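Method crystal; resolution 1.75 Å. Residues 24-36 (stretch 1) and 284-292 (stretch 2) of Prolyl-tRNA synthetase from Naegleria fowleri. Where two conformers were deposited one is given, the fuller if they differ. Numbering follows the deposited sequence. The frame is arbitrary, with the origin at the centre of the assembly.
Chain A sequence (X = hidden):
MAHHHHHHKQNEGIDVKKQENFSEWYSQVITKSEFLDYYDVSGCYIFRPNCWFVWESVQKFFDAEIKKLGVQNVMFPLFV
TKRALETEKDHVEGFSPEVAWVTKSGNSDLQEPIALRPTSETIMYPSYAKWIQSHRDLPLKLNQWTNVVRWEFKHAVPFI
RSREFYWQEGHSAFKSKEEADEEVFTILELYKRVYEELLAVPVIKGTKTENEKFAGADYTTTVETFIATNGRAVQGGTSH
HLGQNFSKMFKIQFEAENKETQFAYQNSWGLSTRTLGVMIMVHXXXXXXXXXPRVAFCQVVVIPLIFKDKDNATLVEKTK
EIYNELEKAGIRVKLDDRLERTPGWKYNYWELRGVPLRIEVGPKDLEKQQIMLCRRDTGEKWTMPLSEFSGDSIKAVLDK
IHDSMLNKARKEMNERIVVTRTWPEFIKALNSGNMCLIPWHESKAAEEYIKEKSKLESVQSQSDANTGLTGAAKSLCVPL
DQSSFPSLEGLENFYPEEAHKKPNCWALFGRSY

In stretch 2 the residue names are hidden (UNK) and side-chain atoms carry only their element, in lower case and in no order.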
ATOM      1  N   GLU A  24      -5.672  14.454 -26.605  1.00 24.08           N
ATOM      2  CA  GLU A  24      -4.661  13.674 -27.311  1.00 25.04           C
ATOM      3  C   GLU A  24      -3.266  13.976 -26.771  1.00 30.15           C
ATOM      4  O   GLU A  24      -2.459  13.057 -26.587  1.00 25.93           O
ATOM      5  CB  GLU A  24      -4.750  13.941 -28.815  1.00 30.78           C
ATOM      6  CG  GLU A  24      -3.660  13.259 -29.642  1.00 42.64           C
ATOM      7  CD  GLU A  24      -3.669  11.734 -29.557  1.00 51.24           C
ATOM      8  OE1 GLU A  24      -4.701  11.146 -29.157  1.00 53.12           O
ATOM      9  OE2 GLU A  24      -2.630  11.124 -29.901  1.00 47.54           O
ATOM     10  N   TRP A  25      -2.977  15.253 -26.491  1.00 24.14           N
ATOM     11  CA  TRP A  25      -1.730  15.622 -25.818  1.00 22.57           C
ATOM     12  C   TRP A  25      -1.554  14.845 -24.518  1.00 21.76           C
ATOM     13  O   TRP A  25      -0.484  14.286 -24.245  1.00 23.22           O
ATOM     14  CB  TRP A  25      -1.702  17.132 -25.532  1.00 22.84           C
ATOM     15  CG  TRP A  25      -0.553  17.532 -24.635  1.00 23.67           C
ATOM     16  CD1 TRP A  25       0.722  17.851 -25.028  1.00 25.10           C
ATOM     17  CD2 TRP A  25      -0.568  17.632 -23.204  1.00 22.57           C
ATOM     18  NE1 TRP A  25       1.495  18.152 -23.930  1.00 24.39           N
ATOM     19  CE2 TRP A  25       0.730  18.023 -22.799  1.00 22.49           C
ATOM     20  CE3 TRP A  25      -1.559  17.451 -22.224  1.00 21.01           C
ATOM     21  CZ2 TRP A  25       1.072  18.212 -21.461  1.00 22.42           C
ATOM     22  CZ3 TRP A  25      -1.217  17.640 -20.885  1.00 22.82           C
ATOM     23  CH2 TRP A  25       0.089  18.019 -20.517  1.00 25.97           C
ATOM     24  N   TYR A  26      -2.608  14.808 -23.698  1.00 20.62           N
ATOM     25  CA  TYR A  26      -2.540  14.143 -22.403  1.00 19.55           C
ATOM     26  C   TYR A  26      -2.254  12.662 -22.565  1.00 23.20           C
ATOM     27  O   TYR A  26      -1.401  12.097 -21.864  1.00 20.43           O
ATOM     28  CB  TYR A  26      -3.872  14.350 -21.679  1.00 18.99           C
ATOM     29  CG  TYR A  26      -3.973  13.874 -20.252  1.00 22.47           C
ATOM     30  CD1 TYR A  26      -3.110  14.352 -19.275  1.00 20.09           C
ATOM     31  CD2 TYR A  26      -4.977  12.985 -19.870  1.00 18.04           C
ATOM     32  CE1 TYR A  26      -3.228  13.947 -17.962  1.00 20.67           C
ATOM     33  CE2 TYR A  26      -5.113  12.575 -18.543  1.00 20.41           C
ATOM     34  CZ  TYR A  26      -4.237  13.061 -17.598  1.00 20.49           C
ATOM     35  OH  TYR A  26      -4.367  12.676 -16.282  1.00 17.08           O
ATOM     36  N   SER A  27      -2.943  12.020 -23.505  1.00 22.56           N
ATOM     37  CA  SER A  27      -2.693  10.609 -23.755  1.00 20.94           C
ATOM     38  C   SER A  27      -1.243  10.371 -24.157  1.00 22.99           C
ATOM     39  O   SER A  27      -0.595   9.450 -23.644  1.00 25.70           O
ATOM     40  CB  SER A  27      -3.647  10.101 -24.831  1.00 22.77           C
ATOM     41  OG  SER A  27      -3.387   8.742 -25.116  1.00 26.39           O
ATOM     42  N   GLN A  28      -0.709  11.208 -25.049  1.00 21.66           N
ATOM     43  CA  GLN A  28       0.666  11.017 -25.497  1.00 21.87           C
ATOM     44  C   GLN A  28       1.655  11.258 -24.363  1.00 26.96           C
ATOM     45  O   GLN A  28       2.631  10.515 -24.222  1.00 25.78           O
ATOM     46  CB  GLN A  28       0.965  11.922 -26.692  1.00 27.68           C
ATOM     47  CG  GLN A  28       0.227  11.496 -27.959  1.00 29.05           C
ATOM     48  CD  GLN A  28       0.825  12.095 -29.216  1.00 33.51           C
ATOM     49  OE1 GLN A  28       2.029  12.353 -29.284  1.00 38.68           O
ATOM     50  NE2 GLN A  28      -0.017  12.333 -30.216  1.00 39.32           N
ATOM     51  N   VAL A  29       1.401  12.266 -23.520  1.00 23.80           N
ATOM     52  CA  VAL A  29       2.351  12.577 -22.453  1.00 24.47           C
ATOM     53  C   VAL A  29       2.364  11.477 -21.391  1.00 23.13           C
ATOM     54  O   VAL A  29       3.434  11.074 -20.919  1.00 24.22           O
ATOM     55  CB  VAL A  29       2.048  13.961 -21.843  1.00 25.76           C
ATOM     56  CG1 VAL A  29       2.853  14.173 -20.562  1.00 23.88           C
ATOM     57  CG2 VAL A  29       2.366  15.069 -22.850  1.00 24.50           C
ATOM     58  N   ILE A  30       1.192  10.973 -20.984  1.00 21.28           N
ATOM     59  CA  ILE A  30       1.204   9.996 -19.895  1.00 17.91           C
ATOM     60  C   ILE A  30       1.762   8.647 -20.359  1.00 19.44           C
ATOM     61  O   ILE A  30       2.346   7.911 -19.555  1.00 22.82           O
ATOM     62  CB  ILE A  30      -0.187   9.830 -19.257  1.00 20.08           C
ATOM     63  CG1 ILE A  30      -1.173   9.190 -20.239  1.00 20.12           C
ATOM     64  CG2 ILE A  30      -0.680  11.180 -18.665  1.00 19.13           C
ATOM     65  CD1 ILE A  30      -2.634   9.173 -19.744  1.00 19.67           C
ATOM     66  N   THR A  31       1.609   8.303 -21.644  1.00 21.30           N
ATOM     67  CA  THR A  31       2.118   7.017 -22.125  1.00 22.78           C
ATOM     68  C   THR A  31       3.590   7.102 -22.506  1.00 27.00           C
ATOM     69  O   THR A  31       4.384   6.228 -22.131  1.00 27.55           O
ATOM     70  CB  THR A  31       1.303   6.503 -23.324  1.00 22.84           C
ATOM     71  OG1 THR A  31       1.307   7.471 -24.386  1.00 24.41           O
ATOM     72  CG2 THR A  31      -0.135   6.179 -22.908  1.00 21.57           C
ATOM     73  N   LYS A  32       3.972   8.124 -23.274  1.00 24.81           N
ATOM     74  CA  LYS A  32       5.341   8.186 -23.781  1.00 22.98           C
ATOM     75  C   LYS A  32       6.344   8.531 -22.688  1.00 23.49           C
ATOM     76  O   LYS A  32       7.532   8.222 -22.829  1.00 27.53           O
ATOM     77  CB  LYS A  32       5.424   9.189 -24.936  1.00 25.39           C
ATOM     78  CG  LYS A  32       4.603   8.751 -26.132  1.00 27.14           C
ATOM     79  CD  LYS A  32       4.659   9.753 -27.281  1.00 28.28           C
ATOM     80  CE  LYS A  32       3.900   9.214 -28.489  1.00 34.15           C
ATOM     81  NZ  LYS A  32       3.957  10.130 -29.666  1.00 31.80           N
ATOM     82  N   SER A  33       5.892   9.155 -21.605  1.00 23.82           N
ATOM     83  CA  SER A  33       6.741   9.358 -20.444  1.00 23.30           C
ATOM     84  C   SER A  33       6.930   8.099 -19.616  1.00 22.45           C
ATOM     85  O   SER A  33       7.650   8.154 -18.616  1.00 24.63           O
ATOM     86  CB  SER A  33       6.152  10.427 -19.541  1.00 20.77           C
ATOM     87  OG  SER A  33       4.922   9.983 -18.974  1.00 22.35           O
ATOM     88  N   GLU A  34       6.286   6.988 -20.001  1.00 19.88           N
ATOM     89  CA  GLU A  34       6.271   5.741 -19.223  1.00 19.35           C
ATOM     90  C   GLU A  34       5.589   5.916 -17.865  1.00 21.93           C
ATOM     91  O   GLU A  34       5.905   5.222 -16.897  1.00 23.42           O
ATOM     92  CB  GLU A  34       7.688   5.158 -19.065  1.00 24.51           C
ATOM     93  CG  GLU A  34       8.354   4.868 -20.411  1.00 28.35           C
ATOM     94  CD  GLU A  34       9.700   4.173 -20.301  1.00 35.85           C
ATOM     95  OE1 GLU A  34      10.101   3.779 -19.185  1.00 35.55           O
ATOM     96  OE2 GLU A  34      10.354   4.013 -21.349  1.00 39.13           O
ATOM     97  N   PHE A  35       4.617   6.826 -17.774  1.00 20.82           N
ATOM     98  CA  PHE A  35       3.849   6.935 -16.539  1.00 18.64           C
ATOM     99  C   PHE A  35       2.732   5.899 -16.483  1.00 21.92           C
ATOM    100  O   PHE A  35       2.522   5.252 -15.447  1.00 21.65           O
ATOM    101  CB  PHE A  35       3.263   8.348 -16.397  1.00 21.42           C
ATOM    102  CG  PHE A  35       3.933   9.181 -15.333  1.00 20.70           C
ATOM    103  CD1 PHE A  35       3.170   9.828 -14.355  1.00 23.13           C
ATOM    104  CD2 PHE A  35       5.320   9.309 -15.306  1.00 19.61           C
ATOM    105  CE1 PHE A  35       3.784  10.581 -13.367  1.00 23.68           C
ATOM    106  CE2 PHE A  35       5.946  10.059 -14.325  1.00 22.97           C
ATOM    107  CZ  PHE A  35       5.171  10.704 -13.352  1.00 21.39           C
ATOM    108  N   LEU A  36       2.027   5.710 -17.589  1.00 22.17           N
ATOM    109  CA  LEU A  36       0.755   5.006 -17.565  1.00 22.19           C
ATOM    110  C   LEU A  36       0.613   4.168 -18.825  1.00 25.86           C
ATOM    111  O   LEU A  36       1.147   4.512 -19.883  1.00 25.57           O
ATOM    112  CB  LEU A  36      -0.406   6.008 -17.443  1.00 19.01           C
ATOM    113  CG  LEU A  36      -1.849   5.500 -17.396  1.00 23.85           C
ATOM    114  CD1 LEU A  36      -2.708   6.441 -16.542  1.00 23.72           C
ATOM    115  CD2 LEU A  36      -2.430   5.404 -18.803  1.00 29.21           C
ATOM    116  N   UNK A 284       2.654  19.735 -17.361  1.00 20.97           N
ATOM    117  CA  UNK A 284       3.169  19.174 -18.604  1.00 20.39           C
ATOM    118  C   UNK A 284       3.214  20.202 -19.722  1.00 25.49           C
ATOM    119  O   UNK A 284       2.460  21.179 -19.733  1.00 22.90           O
ATOM    120  N   UNK A 285       4.122  19.988 -20.675  1.00 24.10           N
ATOM    121  CA  UNK A 285       4.284  20.916 -21.785  1.00 29.15           C
ATOM    122  C   UNK A 285       4.446  20.112 -23.081  1.00 24.34           C
ATOM    123  O   UNK A 285       4.227  18.899 -23.115  1.00 26.91           O
ATOM    124  o   UNK A 285       7.797  21.886 -21.088  1.00 29.16           O
ATOM    125  o   UNK A 285       6.938  20.052 -21.910  1.00 26.10           O
ATOM    126  c   UNK A 285       6.819  21.223 -21.500  1.00 28.83           C
ATOM    127  c   UNK A 285       5.443  21.897 -21.508  1.00 28.96           C
ATOM    128  N   UNK A 286       4.832  20.797 -24.158  1.00 25.69           N
ATOM    129  CA  UNK A 286       4.868  20.155 -25.466  1.00 30.18           C
ATOM    130  C   UNK A 286       6.087  19.268 -25.661  1.00 30.10           C
ATOM    131  O   UNK A 286       6.173  18.573 -26.680  1.00 32.75           O
ATOM    132  o   UNK A 286       3.326  22.977 -27.204  1.00 40.09           O
ATOM    133  c   UNK A 286       4.797  21.209 -26.575  1.00 30.42           C
ATOM    134  c   UNK A 286       3.424  21.867 -26.658  1.00 39.07           C
ATOM    135  o   UNK A 286       2.444  21.266 -26.175  1.00 37.44           O
ATOM    136  N   UNK A 287       7.019  19.264 -24.711  1.00 30.40           N
ATOM    137  CA  UNK A 287       8.118  18.310 -24.723  1.00 29.55           C
ATOM    138  C   UNK A 287       7.840  17.096 -23.850  1.00 29.79           C
ATOM    139  O   UNK A 287       8.620  16.143 -23.880  1.00 28.72           O
ATOM    140  c   UNK A 287       9.919  20.086 -25.199  1.00 38.50           C
ATOM    141  c   UNK A 287      11.617  21.933 -25.467  1.00 56.00           C
ATOM    142  n   UNK A 287      12.102  21.460 -26.790  1.00 66.01           N
ATOM    143  c   UNK A 287      11.133  20.780 -24.598  1.00 46.60           C
ATOM    144  c   UNK A 287       9.420  18.981 -24.272  1.00 28.85           C
ATOM    145  N   UNK A 288       6.749  17.106 -23.086  1.00 27.33           N
ATOM    146  CA  UNK A 288       6.375  15.957 -22.287  1.00 24.34           C
ATOM    147  C   UNK A 288       6.159  16.271 -20.823  1.00 24.66           C
ATOM    148  O   UNK A 288       5.659  17.342 -20.470  1.00 24.62           O
ATOM    149  N   UNK A 289       6.536  15.332 -19.961  1.00 22.80           N
ATOM    150  CA  UNK A 289       6.344  15.469 -18.528  0.53 22.66           C
ATOM    151  C   UNK A 289       7.243  16.566 -17.958  1.00 21.78           C
ATOM    152  O   UNK A 289       8.355  16.786 -18.432  1.00 24.01           O
ATOM    153  c   UNK A 289       4.075  12.529 -16.805  0.53 19.70           C
ATOM    154  s   UNK A 289       4.573  14.065 -16.030  0.53 22.55           S
ATOM    155  c   UNK A 289       6.336  14.074 -16.375  0.53 20.36           C
ATOM    156  c   UNK A 289       6.645  14.130 -17.850  0.53 21.96           C
ATOM    157  N   UNK A 290       6.757  17.237 -16.908  1.00 26.80           N
ATOM    158  CA  UNK A 290       7.563  18.185 -16.132  1.00 22.77           C
ATOM    159  C   UNK A 290       7.331  17.850 -14.665  1.00 21.75           C
ATOM    160  O   UNK A 290       6.268  18.165 -14.114  1.00 25.69           O
ATOM    161  c   UNK A 290       7.356  19.967 -17.917  1.00 23.67           C
ATOM    162  c   UNK A 290       8.133  20.583 -15.620  1.00 25.24           C
ATOM    163  c   UNK A 290       7.217  19.652 -16.424  1.00 22.69           C
ATOM    164  N   UNK A 291       8.327  17.198 -14.019  1.00 22.94           N
ATOM    165  CA  UNK A 291       8.089  16.662 -12.676  1.00 21.03           C
ATOM    166  C   UNK A 291       8.506  17.658 -11.599  1.00 23.57           C
ATOM    167  O   UNK A 291       9.654  18.116 -11.600  1.00 24.91           O
ATOM    168  c   UNK A 291       7.062  13.654 -12.751  1.00 26.79           C
ATOM    169  c   UNK A 291       8.371  14.180 -13.317  1.00 25.89           C
ATOM    170  c   UNK A 291       9.430  13.073 -13.393  1.00 25.80           C
ATOM    171  c   UNK A 291       8.856  15.359 -12.475  1.00 24.78           C
ATOM    172  N   UNK A 292       7.629  17.993 -10.657  1.00 23.38           N
ATOM    173  CA  UNK A 292       8.062  18.734  -9.473  1.00 24.71           C
ATOM    174  C   UNK A 292       9.159  17.963  -8.763  1.00 22.29           C
ATOM    175  O   UNK A 292       9.034  16.743  -8.575  1.00 22.14           O
ATOM    176  c   UNK A 292       5.654  18.483  -9.536  1.00 26.39           C
ATOM    177  c   UNK A 292       6.789  18.811  -8.609  1.00 22.63           C
ATOM    178  c   UNK A 292       6.237  17.535 -10.547  1.00 19.32           C
TER

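Position 284 has backbone atoms alone, which identifies Gly284. Its C lies 3.4 Å from CZ2 of Trp25, near the plane of the indole and at its edge. An ideal CB built here would sit 2.7 Å from Trp25 CH2, a clash, so the packing leaves no room for a side chain.

Position 285 carries two carbons, the second bearing two oxygens: a short carboxylate, Asp285. Its CA-to-CB bond points away from stretch 1, and the backbone makes the contact instead. Trp25 NE1 donates a hydrogen bond to Asp285 O at 2.9 Å, with an N-H...O angle of 154°.

Position 286 repeats the pattern of two carbons and two terminal oxygens, giving Asp286. CB again points away, yet the end of the side chain comes nearer, placing OD1 4.0 Å from Trp25 NE1, too far for a hydrogen bond.

Position 287 has four carbons in a row ending in nitrogen, the signature of Lys287. It is exposed and makes no contact with stretch 1. Its backbone N donates to Asp285 OD1 at 2.9 Å, bracing the type I turn from Asp285 to position 288.

Position 288 again lacks side-chain atoms and is Gly288. At phi 126° and psi -144°, a CB would be jammed against the carbonyl O of Lys287, which by itself calls for glycine. Its C packs 3.9 Å from Val29 CG1, and its N closes the turn on Asp285 O at 3.1 Å.

Position 289 shows an unbranched chain of two carbons, a sulfur and a terminal carbon, hence Met289; two conformers were deposited and one is described. CB points sideways, but chi angles t, p, p bring the end nearer to stretch 1. CE lies 3.6 Å from the Phe35 ring centroid, 9° off the normal, a CH-pi contact over the face; SD is 4.5 Å from that centroid. CE also approaches Ser33 OG at 3.5 Å.

Position 290 has one carbon carrying two more, so it is Val290, out of reach of stretch 1.

Position 291 has four carbons forked at the second: Leu291, whose CD2 meets Phe35 CZ at 3.6 Å.

Position 292 has three carbons closing a ring onto the backbone N, so it is Pro292, also out of reach.

The contact buries 399 Å² and combines one cross-stretch hydrogen bond with apolar packing. Trp25 engages the start of the turn, Val29 lies against Gly288, and beyond the helix Phe35 receives Met289 and Leu291. Ser33 OG, bonded to Val29 O at 2.7 Å, is satisfied within its own stretch.

Stretch 2 (284-292) GDDKGMVLP
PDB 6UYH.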